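Local coordinates for protein retinoic acid receptor (Platynereis dumerilii, PDB 6EU9) that binds all-trans retinoic acid through its ligand-binding domain and probably regulates transcription, consistent with the sensor role proposed for the ancestral receptor, at residues Gln73-Asp78 / Leu164-Lys169; Ser152-Ile157 / Gln172-Ile177. All blocks are in the same frame, centred on the assembly; numbering follows the deposited sequence.

Contact 1 of 2, residues Gln73-Asp78 / Leu164-Lys169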
ATOM      1  N   GLN A  73       7.167  -4.198  -6.213  1.00 38.13           N
ATOM      2  CA  GLN A  73       6.602  -5.403  -6.864  1.00 39.75           C
ATOM      3  C   GLN A  73       5.369  -5.947  -6.195  1.00 39.18           C
ATOM      4  O   GLN A  73       4.568  -6.534  -6.875  1.00 43.24           O
ATOM      5  CB  GLN A  73       7.558  -6.575  -6.929  1.00 45.62           C
ATOM      6  CG  GLN A  73       8.962  -6.217  -7.320  1.00 52.59           C
ATOM      7  CD  GLN A  73       9.489  -7.108  -8.367  1.00 55.57           C
ATOM      8  OE1 GLN A  73       8.905  -8.143  -8.736  1.00 55.41           O
ATOM      9  NE2 GLN A  73      10.602  -6.697  -8.908  1.00 60.80           N
ATOM     10  N   LEU A  74       5.199  -5.758  -4.887  1.00 36.25           N
ATOM     11  CA  LEU A  74       4.182  -6.534  -4.148  1.00 31.58           C
ATOM     12  C   LEU A  74       2.906  -5.770  -4.201  1.00 29.81           C
ATOM     13  O   LEU A  74       2.926  -4.600  -4.607  1.00 24.88           O
ATOM     14  CB  LEU A  74       4.599  -6.696  -2.690  1.00 30.61           C
ATOM     15  CG  LEU A  74       6.066  -6.908  -2.417  1.00 29.68           C
ATOM     16  CD1 LEU A  74       6.407  -5.885  -1.351  1.00 30.84           C
ATOM     17  CD2 LEU A  74       6.343  -8.341  -2.089  1.00 27.68           C
ATOM     18  N   SER A  75       1.817  -6.356  -3.682  1.00 33.39           N
ATOM     19  CA  SER A  75       0.503  -5.732  -3.651  1.00 35.98           C
ATOM     20  C   SER A  75       0.611  -4.361  -3.034  1.00 40.59           C
ATOM     21  O   SER A  75       1.478  -4.091  -2.173  1.00 40.22           O
ATOM     22  CB  SER A  75      -0.483  -6.490  -2.774  1.00 32.20           C
ATOM     23  OG  SER A  75      -0.074  -7.770  -2.541  1.00 33.62           O
ATOM     24  N   THR A  76      -0.275  -3.441  -3.471  1.00 40.95           N
ATOM     25  CA  THR A  76      -0.447  -2.163  -2.803  1.00 39.13           C
ATOM     26  C   THR A  76      -0.771  -2.397  -1.314  1.00 38.28           C
ATOM     27  O   THR A  76      -0.280  -1.652  -0.481  1.00 37.94           O
ATOM     28  CB  THR A  76      -1.486  -1.356  -3.538  1.00 40.35           C
ATOM     29  OG1 THR A  76      -0.823  -0.850  -4.707  1.00 43.56           O
ATOM     30  CG2 THR A  76      -2.008  -0.177  -2.753  1.00 42.03           C
ATOM     31  N   ASN A  77      -1.552  -3.440  -1.034  1.00 36.30           N
ATOM     32  CA  ASN A  77      -1.990  -3.734   0.297  1.00 38.68           C
ATOM     33  C   ASN A  77      -0.818  -4.103   1.217  1.00 40.68           C
ATOM     34  O   ASN A  77      -0.679  -3.563   2.342  1.00 35.61           O
ATOM     35  CB  ASN A  77      -2.992  -4.869   0.306  1.00 37.40           C
ATOM     36  CG  ASN A  77      -4.340  -4.422   0.728  1.00 41.85           C
ATOM     37  OD1 ASN A  77      -4.460  -3.511   1.532  1.00 52.12           O
ATOM     38  ND2 ASN A  77      -5.363  -5.048   0.221  1.00 52.03           N
ATOM     39  N   ASP A  78      -0.028  -5.036   0.723  1.00 39.04           N
ATOM     40  CA  ASP A  78       1.098  -5.553   1.436  1.00 36.35           C
ATOM     41  C   ASP A  78       2.140  -4.481   1.643  1.00 39.54           C
ATOM     42  O   ASP A  78       2.749  -4.391   2.733  1.00 40.80           O
ATOM     43  CB  ASP A  78       1.690  -6.729   0.640  1.00 32.63           C
ATOM     44  CG  ASP A  78       0.912  -8.017   0.824  1.00 32.05           C
ATOM     45  OD1 ASP A  78      -0.221  -7.947   1.398  1.00 30.34           O
ATOM     46  OD2 ASP A  78       1.472  -9.062   0.456  1.00 31.77           O
ATOM     47  N   LEU A 164      -0.827 -10.188   5.918  1.00 40.66           N
ATOM     48  CA  LEU A 164      -0.305 -10.037   4.590  1.00 38.93           C
ATOM     49  C   LEU A 164      -1.073 -10.900   3.599  1.00 40.11           C
ATOM     50  O   LEU A 164      -1.464 -12.050   3.899  1.00 37.55           O
ATOM     51  CB  LEU A 164       1.164 -10.422   4.594  1.00 38.47           C
ATOM     52  CG  LEU A 164       2.113  -9.345   5.047  1.00 37.31           C
ATOM     53  CD1 LEU A 164       3.491  -9.950   4.993  1.00 39.81           C
ATOM     54  CD2 LEU A 164       2.039  -8.159   4.146  1.00 34.76           C
ATOM     55  N   GLU A 165      -1.257 -10.370   2.406  1.00 40.79           N
ATOM     56  CA  GLU A 165      -1.865 -11.124   1.315  1.00 44.49           C
ATOM     57  C   GLU A 165      -0.989 -12.273   0.873  1.00 43.24           C
ATOM     58  O   GLU A 165      -1.465 -13.375   0.742  1.00 41.31           O
ATOM     59  CB  GLU A 165      -2.183 -10.230   0.115  1.00 50.42           C
ATOM     60  CG  GLU A 165      -3.649  -9.873   0.037  1.00 55.26           C
ATOM     61  CD  GLU A 165      -3.891  -8.582  -0.699  1.00 59.88           C
ATOM     62  OE1 GLU A 165      -5.004  -8.025  -0.544  1.00 68.70           O
ATOM     63  OE2 GLU A 165      -3.000  -8.112  -1.438  1.00 57.21           O
ATOM     64  N   HIS A 166       0.286 -11.998   0.637  1.00 45.22           N
ATOM     65  CA  HIS A 166       1.192 -13.039   0.130  1.00 43.93           C
ATOM     66  C   HIS A 166       2.469 -13.073   0.960  1.00 39.92           C
ATOM     67  O   HIS A 166       3.511 -12.604   0.491  1.00 36.77           O
ATOM     68  CB  HIS A 166       1.511 -12.882  -1.349  1.00 48.64           C
ATOM     69  CG  HIS A 166       0.416 -12.278  -2.171  1.00 57.15           C
ATOM     70  ND1 HIS A 166      -0.711 -12.977  -2.545  1.00 60.94           N
ATOM     71  CD2 HIS A 166       0.314 -11.056  -2.753  1.00 58.02           C
ATOM     72  CE1 HIS A 166      -1.469 -12.209  -3.301  1.00 58.75           C
ATOM     73  NE2 HIS A 166      -0.880 -11.032  -3.424  1.00 61.06           N
ATOM     74  N   PRO A 167       2.370 -13.601   2.182  1.00 37.38           N
ATOM     75  CA  PRO A 167       3.521 -13.555   3.057  1.00 39.32           C
ATOM     76  C   PRO A 167       4.709 -14.399   2.519  1.00 40.85           C
ATOM     77  O   PRO A 167       5.896 -14.045   2.817  1.00 35.94           O
ATOM     78  CB  PRO A 167       2.975 -14.091   4.403  1.00 37.04           C
ATOM     79  CG  PRO A 167       1.781 -14.889   4.034  1.00 35.16           C
ATOM     80  CD  PRO A 167       1.185 -14.153   2.876  1.00 37.00           C
ATOM     81  N   GLU A 168       4.406 -15.474   1.784  1.00 39.04           N
ATOM     82  CA  GLU A 168       5.424 -16.303   1.166  1.00 42.69           C
ATOM     83  C   GLU A 168       6.309 -15.512   0.188  1.00 42.26           C
ATOM     84  O   GLU A 168       7.508 -15.736   0.156  1.00 40.85           O
ATOM     85  CB  GLU A 168       4.812 -17.509   0.412  1.00 49.39           C
ATOM     86  CG  GLU A 168       3.384 -17.886   0.765  1.00 61.82           C
ATOM     87  CD  GLU A 168       2.317 -17.244  -0.135  1.00 65.50           C
ATOM     88  OE1 GLU A 168       2.596 -16.729  -1.266  1.00 68.88           O
ATOM     89  OE2 GLU A 168       1.129 -17.319   0.277  1.00 64.97           O
ATOM     90  N   LYS A 169       5.695 -14.586  -0.577  1.00 38.57           N
ATOM     91  CA  LYS A 169       6.463 -13.790  -1.513  1.00 38.91           C
ATOM     92  C   LYS A 169       7.311 -12.813  -0.783  1.00 37.32           C
ATOM     93  O   LYS A 169       8.529 -12.657  -1.100  1.00 35.78           O
ATOM     94  CB  LYS A 169       5.635 -13.086  -2.585  1.00 42.65           C
ATOM     95  CG  LYS A 169       4.533 -13.906  -3.245  1.00 48.48           C
ATOM     96  CD  LYS A 169       3.900 -13.083  -4.357  1.00 52.51           C
ATOM     97  CE  LYS A 169       2.663 -13.792  -4.903  1.00 57.83           C
ATOM     98  NZ  LYS A 169       1.941 -13.026  -5.979  1.00 54.14           N
TER
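Leu164 comes first along the second segment, and it meets Asp78 with one methyl: its CD2 lies 3.5 Å from Asp78 CG and gives the carboxylate an apolar neighbour. The same leucine also packs on Thr81, Leu82 and Val170. Glu165 follows and engages twice. Its backbone N–H gives a fairly straight bond (160°) to the syn lone pair of Asp78 OD1, with N to OD1 at 2.8 Å. Its side chain, extended beyond CG, runs on to the start of helix 76-97 and splits its carboxylate between two donors. Ser75 OG bonds to Glu165 OE2 at 3.1 Å, arriving nearly in line with the C–O bond. Asn77 ND2 reaches Glu165 OE1, also at 3.1 Å, from above the carboxylate plane, the amide being turned 75° against it. Glu165 OE2 stands only 4.0 Å from Asp78 OD1, a proximity of like charges that these donors probably ease. An alanine here, in place of the glutamate, would probably leave Ser75 OG and Asn77 ND2 without this acceptor, and their side chains freer to turn. Next, the His166 N–H bonds at 3.2 Å to Asp78 OD2, again at the syn lone pair. With CG anti to its own carbonyl carbon (chi1 -79°), Asp78 brings its carboxylate carbon over to the side of these two N–H groups. The imidazole of His166 has Glu165 CB centred over one face, and Lys169 NZ over the other, 4.1 Å above the plane. Asn77 and Glu165 also pack on Lys56 and Asn60, respectively, of the second subunit. The motif is a bidentate carboxylate-to-backbone arrangement: Asp78, in the first turn of helix 76-97, takes two successive N–H groups of the loop just before helix 167-188 starts.

Contact 2 of 2, residues Ser152-Ile157 / Gln172-Ile177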
ATOM      1  N   SER A 152      17.153  -1.611   7.212  1.00 26.01           N
ATOM      2  CA  SER A 152      15.844  -0.986   7.062  1.00 28.71           C
ATOM      3  C   SER A 152      14.966  -1.736   6.089  1.00 30.25           C
ATOM      4  O   SER A 152      13.812  -1.994   6.396  1.00 30.70           O
ATOM      5  CB  SER A 152      15.980   0.426   6.580  1.00 30.08           C
ATOM      6  OG  SER A 152      17.057   1.074   7.322  1.00 35.58           O
ATOM      7  N   LEU A 153      15.494  -2.130   4.925  1.00 29.31           N
ATOM      8  CA  LEU A 153      14.696  -2.884   3.957  1.00 25.34           C
ATOM      9  C   LEU A 153      14.326  -4.237   4.501  1.00 23.57           C
ATOM     10  O   LEU A 153      13.242  -4.735   4.200  1.00 22.84           O
ATOM     11  CB  LEU A 153      15.441  -3.027   2.605  1.00 24.58           C
ATOM     12  CG  LEU A 153      14.531  -3.388   1.378  1.00 21.30           C
ATOM     13  CD1 LEU A 153      13.530  -2.299   1.147  1.00 21.99           C
ATOM     14  CD2 LEU A 153      15.326  -3.506   0.137  1.00 18.73           C
ATOM     15  N   ILE A 154      15.256  -4.870   5.232  1.00 22.40           N
ATOM     16  CA  ILE A 154      15.019  -6.171   5.822  1.00 22.30           C
ATOM     17  C   ILE A 154      13.896  -6.090   6.834  1.00 24.34           C
ATOM     18  O   ILE A 154      13.078  -7.012   6.909  1.00 23.14           O
ATOM     19  CB  ILE A 154      16.304  -6.783   6.376  1.00 20.21           C
ATOM     20  CG1 ILE A 154      17.191  -7.257   5.238  1.00 19.00           C
ATOM     21  CG2 ILE A 154      16.118  -7.842   7.524  1.00 20.20           C
ATOM     22  CD1 ILE A 154      18.598  -7.611   5.673  1.00 21.66           C
ATOM     23  N   CYS A 155      13.860  -4.977   7.564  1.00 27.89           N
ATOM     24  CA  CYS A 155      12.750  -4.694   8.484  1.00 32.35           C
ATOM     25  C   CYS A 155      11.480  -4.539   7.733  1.00 27.12           C
ATOM     26  O   CYS A 155      10.492  -5.169   8.053  1.00 25.14           O
ATOM     27  CB  CYS A 155      12.935  -3.364   9.219  1.00 38.37           C
ATOM     28  SG  CYS A 155      14.000  -3.506  10.610  1.00 50.98           S
ATOM     29  N   LEU A 156      11.568  -3.743   6.690  1.00 27.38           N
ATOM     30  CA  LEU A 156      10.476  -3.472   5.778  1.00 27.81           C
ATOM     31  C   LEU A 156       9.989  -4.716   5.167  1.00 27.94           C
ATOM     32  O   LEU A 156       8.763  -4.934   5.226  1.00 34.48           O
ATOM     33  CB  LEU A 156      10.839  -2.453   4.734  1.00 26.78           C
ATOM     34  CG  LEU A 156       9.686  -1.954   3.885  1.00 29.00           C
ATOM     35  CD1 LEU A 156       8.480  -1.449   4.675  1.00 28.91           C
ATOM     36  CD2 LEU A 156      10.146  -0.976   2.843  1.00 28.06           C
ATOM     37  N   ILE A 157      10.867  -5.494   4.570  1.00 27.85           N
ATOM     38  CA  ILE A 157      10.422  -6.693   3.847  1.00 32.51           C
ATOM     39  C   ILE A 157      10.403  -7.894   4.746  1.00 32.34           C
ATOM     40  O   ILE A 157      11.285  -8.720   4.700  1.00 31.60           O
ATOM     41  CB  ILE A 157      11.087  -6.894   2.452  1.00 33.53           C
ATOM     42  CG1 ILE A 157      10.905  -5.578   1.671  1.00 32.88           C
ATOM     43  CG2 ILE A 157      10.357  -8.003   1.683  1.00 30.85           C
ATOM     44  CD1 ILE A 157      11.173  -5.643   0.205  1.00 36.64           C
ATOM     45  N   GLN A 172      10.301 -14.396   0.234  1.00 44.30           N
ATOM     46  CA  GLN A 172      11.198 -14.769  -0.886  1.00 39.24           C
ATOM     47  C   GLN A 172      11.906 -13.544  -1.321  1.00 34.83           C
ATOM     48  O   GLN A 172      13.119 -13.574  -1.571  1.00 34.49           O
ATOM     49  CB  GLN A 172      10.364 -15.334  -2.036  1.00 42.72           C
ATOM     50  CG  GLN A 172       9.815 -16.712  -1.668  1.00 46.41           C
ATOM     51  CD  GLN A 172       8.992 -17.381  -2.747  1.00 54.67           C
ATOM     52  OE1 GLN A 172       8.936 -16.937  -3.927  1.00 54.04           O
ATOM     53  NE2 GLN A 172       8.371 -18.498  -2.368  1.00 53.24           N
ATOM     54  N   LYS A 173      11.178 -12.452  -1.433  1.00 32.52           N
ATOM     55  CA  LYS A 173      11.812 -11.161  -1.695  1.00 35.12           C
ATOM     56  C   LYS A 173      12.826 -10.706  -0.673  1.00 32.62           C
ATOM     57  O   LYS A 173      13.766 -10.057  -0.989  1.00 37.83           O
ATOM     58  CB  LYS A 173      10.783 -10.129  -2.058  1.00 38.47           C
ATOM     59  CG  LYS A 173      10.240 -10.448  -3.431  1.00 38.73           C
ATOM     60  CD  LYS A 173       9.032  -9.604  -3.831  1.00 42.19           C
ATOM     61  CE  LYS A 173       8.608  -9.824  -5.299  1.00 43.46           C
ATOM     62  NZ  LYS A 173       9.317 -10.958  -5.979  1.00 48.10           N
ATOM     63  N   GLN A 174      12.689 -11.115   0.549  1.00 34.14           N
ATOM     64  CA  GLN A 174      13.626 -10.799   1.654  1.00 31.99           C
ATOM     65  C   GLN A 174      14.936 -11.532   1.487  1.00 32.84           C
ATOM     66  O   GLN A 174      15.995 -10.935   1.669  1.00 35.59           O
ATOM     67  CB  GLN A 174      12.998 -11.186   2.972  1.00 30.06           C
ATOM     68  CG  GLN A 174      13.123 -10.134   4.005  1.00 32.73           C
ATOM     69  CD  GLN A 174      13.101 -10.683   5.466  1.00 37.16           C
ATOM     70  OE1 GLN A 174      13.022 -11.902   5.710  1.00 37.31           O
ATOM     71  NE2 GLN A 174      13.198  -9.768   6.433  1.00 36.69           N
ATOM     72  N   GLU A 175      14.876 -12.789   1.125  1.00 33.16           N
ATOM     73  CA  GLU A 175      16.094 -13.686   1.205  1.00 35.98           C
ATOM     74  C   GLU A 175      17.364 -13.202   0.469  1.00 33.43           C
ATOM     75  O   GLU A 175      18.442 -13.316   1.007  1.00 32.52           O
ATOM     76  CB  GLU A 175      15.776 -15.125   0.771  1.00 38.53           C
ATOM     77  CG  GLU A 175      14.579 -15.675   1.485  1.00 45.97           C
ATOM     78  CD  GLU A 175      14.421 -17.149   1.218  1.00 51.36           C
ATOM     79  OE1 GLU A 175      14.290 -17.441   0.004  1.00 54.47           O
ATOM     80  OE2 GLU A 175      14.462 -17.976   2.180  1.00 53.43           O
ATOM     81  N   PRO A 176      17.248 -12.698  -0.782  1.00 32.83           N
ATOM     82  CA  PRO A 176      18.488 -12.190  -1.388  1.00 30.92           C
ATOM     83  C   PRO A 176      19.114 -11.036  -0.602  1.00 28.45           C
ATOM     84  O   PRO A 176      20.315 -10.969  -0.567  1.00 29.62           O
ATOM     85  CB  PRO A 176      18.037 -11.699  -2.816  1.00 25.53           C
ATOM     86  CG  PRO A 176      16.547 -11.565  -2.696  1.00 26.05           C
ATOM     87  CD  PRO A 176      16.112 -12.630  -1.757  1.00 28.92           C
ATOM     88  N   ILE A 177      18.322 -10.154  -0.015  1.00 27.33           N
ATOM     89  CA  ILE A 177      18.853  -9.014   0.762  1.00 30.49           C
ATOM     90  C   ILE A 177      19.589  -9.483   2.004  1.00 30.35           C
ATOM     91  O   ILE A 177      20.590  -8.926   2.395  1.00 32.35           O
ATOM     92  CB  ILE A 177      17.761  -8.028   1.199  1.00 29.46           C
ATOM     93  CG1 ILE A 177      16.788  -7.794   0.028  1.00 27.60           C
ATOM     94  CG2 ILE A 177      18.394  -6.746   1.751  1.00 27.23           C
ATOM     95  CD1 ILE A 177      15.386  -7.309   0.427  1.00 26.98           C
TER
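The carboxamide of Gln174 is the flat group here, and its NE2 end meets the backbone carbonyl of Ile154. Ile154 O lies almost in the amide plane and accepts a bent bond from Gln174 NE2 at 2.8 Å, the N–H···O angle being 144°. On one side of that plane, off the NE2 end, stands Ile154 CG2, 3.7 Å from Gln174 NE2. On the other side the model puts Ile157 O too close to Gln174 for that approach to be trusted. In Gln174, CD is carried away from the backbone (chi2 -154°), and the extended chain ends with its amide beside Ile154.

One turn on, Ile177 supplies the apolar part with two branches. Its CG2 is 3.7 Å from Ile154 CG1, the two isoleucines running antiparallel alongside one another, while its CD1 touches Leu153 CD2 at 3.8 Å, those two side chains roughly perpendicular. Ile154 packs further on Leu203 of helix 195-222. The short segments' axes approach to 9.8 Å at 161°: a nearly antiparallel helix pair, of the kind that builds the layered helical sandwich of nuclear receptor ligand-binding domains.

Both contacts use helix 167-188, contact 1 at its beginning and contact 2 further along, and their centres lie about 13 Å apart. Contact 1 is the more peripheral, about 21 Å from the chain centre, partly buried and beside the second subunit; contact 2 is buried, at about 14 Å, with no other chain touching it. Their chemistry follows: carboxylates gripped by hydroxyl, amide and backbone donors at the margin, against aliphatic branches and a single amide-to-carbonyl bond inside. The two join where Leu74 CD2 packs at 3.4 Å on Lys173 CD. Together they tie helix 167-188 and the loop leading into it to helix 76-97 and helix 145-156.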